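Local coordinates for enoyl-CoA hydratase (Mycolicibacterium smegmatis, PDB 7MCM) that hydrates the double bond of enoyl-CoA thioesters to give 3-hydroxyacyl-CoA in lipid metabolism, at the interface of chains A and B. Residues are numbered along the deposited sequence; one frame, centred on the assembly and turned at random. Chains: chain A/B, Enoyl-CoA hydratase.

The interface of chains A and B. Residues chain A 144, 149, 168, 171-172; chain B 108, 215-216, 219-220, 223.
In A:Leu172, chi1 (-56°, CG anti to the carbonyl carbon) carries CG toward chain B, and chi2 (173°) turns the methyls to B:Pro108 and helix 213-228. CD2 reaches the helix, where it lies 3.7 Å from the methyl CB of B:Ala219 and also rests against the backbone carbonyl oxygen of B:Val216. CD1 instead meets the ring of B:Pro108 obliquely, 3.8 Å from its CG, on a loop beside that helix. This fork hides 60 Å² of A:Leu172, the largest share of any residue in the patch.

B:Leu223 likewise has CG anti to the carbonyl carbon (chi1 -78°), and its CD1 points at helix 164-173 of chain A. It meets A:Thr171 tip to tip, 3.8 Å from CB, and touches the backbone CA of A:Ala168 one turn earlier. The threonine CG2 sits between two partners, 4.0 Å from CB of B:Ala219 and bordering CD1 of B:Leu223, so the methyl and CB of this side chain, more than its hydroxyl, serve the contact.

B:Ala219 is thus approached from several directions. Besides the leucine and threonine methyls at its CB, the branch methyl CG2 of A:Ile149 packs on its backbone, 3.7 Å from CA. The small side chain probably lets chain A come close to the helix surface, as the 3.5 Å from A:Ile149 CG2 to the backbone N of B:Ala219 suggests.

Toward the start of the same helix, A:Val144, from the 3-10 helix 142-146, presents its CG2 methyl. That methyl lies 3.8 Å from CG2 of B:Val216, the two side chains crossing at a slant, and it also borders the methyl of B:Ala215.

No nitrogen or oxygen of one chain comes within bonding reach of the other; the patch hides 245 Å² of protein surface in all, and its contacts are van der Waals packing, mostly between apolar groups. As part of a larger A/B interface in a six-copy assembly, it probably helps seat helix 213-228 against the neighbouring subunit and so supports oligomerisation, as is common among crotonase-fold enzymes.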
# COMPACT_ATOMS: atom_id res chain seq x y z
N VAL A 144 21.03 -14.91 11.67
CA VAL A 144 20.91 -16.22 10.99
C VAL A 144 21.91 -17.23 11.53
O VAL A 144 21.62 -18.43 11.60
CB VAL A 144 21.06 -16.03 9.47
CG1 VAL A 144 22.51 -15.67 9.13
CG2 VAL A 144 20.62 -17.30 8.69
N ILE A 149 16.02 -14.89 13.24
CA ILE A 149 15.84 -13.80 12.28
C ILE A 149 15.91 -12.49 13.05
O ILE A 149 15.85 -12.51 14.29
CB ILE A 149 14.52 -13.97 11.49
CG1 ILE A 149 13.36 -14.32 12.44
CG2 ILE A 149 14.69 -15.10 10.49
CD1 ILE A 149 12.76 -13.14 13.24
N ALA A 168 20.27 -8.88 1.51
CA ALA A 168 20.20 -10.33 1.45
C ALA A 168 21.55 -10.94 1.78
O ALA A 168 21.64 -11.88 2.59
CB ALA A 168 19.72 -10.78 0.07
N THR A 171 22.09 -10.51 5.58
CA THR A 171 21.15 -11.24 6.43
C THR A 171 21.28 -12.75 6.28
O THR A 171 21.06 -13.48 7.25
CB THR A 171 19.72 -10.81 6.10
OG1 THR A 171 19.66 -9.38 6.13
CG2 THR A 171 18.71 -11.36 7.11
N LEU A 172 21.61 -13.24 5.09
CA LEU A 172 21.64 -14.68 4.84
C LEU A 172 23.00 -15.29 5.15
O LEU A 172 23.07 -16.50 5.42
CB LEU A 172 21.25 -14.97 3.39
CG LEU A 172 19.88 -14.39 3.03
CD1 LEU A 172 19.59 -14.53 1.53
CD2 LEU A 172 18.76 -14.99 3.85
N PRO B 108 17.34 -18.92 -1.09
CA PRO B 108 18.00 -17.84 -1.83
C PRO B 108 18.52 -18.34 -3.17
O PRO B 108 19.03 -19.45 -3.28
CB PRO B 108 19.17 -17.44 -0.93
CG PRO B 108 18.92 -18.08 0.39
CD PRO B 108 17.95 -19.16 0.24
N ALA B 215 16.63 -21.25 9.40
CA ALA B 215 16.77 -19.82 9.62
C ALA B 215 17.05 -19.08 8.32
O ALA B 215 16.55 -17.96 8.11
CB ALA B 215 17.90 -19.55 10.62
N VAL B 216 17.85 -19.68 7.43
CA VAL B 216 18.10 -19.07 6.13
C VAL B 216 16.78 -18.84 5.40
O VAL B 216 16.55 -17.79 4.80
CB VAL B 216 19.06 -19.96 5.32
CG1 VAL B 216 19.10 -19.53 3.86
CG2 VAL B 216 20.44 -19.93 5.94
N ALA B 219 14.67 -16.14 7.15
CA ALA B 219 15.23 -14.83 6.86
C ALA B 219 14.83 -14.35 5.47
O ALA B 219 14.45 -13.18 5.30
CB ALA B 219 16.75 -14.86 6.99
N LYS B 220 14.89 -15.23 4.47
CA LYS B 220 14.46 -14.83 3.14
C LYS B 220 12.98 -14.47 3.13
O LYS B 220 12.59 -13.46 2.54
CB LYS B 220 14.75 -15.93 2.11
CG LYS B 220 14.01 -15.67 0.77
CD LYS B 220 14.60 -16.39 -0.44
CE LYS B 220 13.83 -16.02 -1.71
NZ LYS B 220 14.41 -16.68 -2.91
N LEU B 223 12.70 -11.02 4.55
CA LEU B 223 13.18 -10.01 3.61
C LEU B 223 12.17 -9.77 2.49
O LEU B 223 11.95 -8.63 2.08
CB LEU B 223 14.53 -10.43 3.03
CG LEU B 223 15.75 -10.23 3.93
CD1 LEU B 223 16.92 -11.09 3.48
CD2 LEU B 223 16.12 -8.74 3.94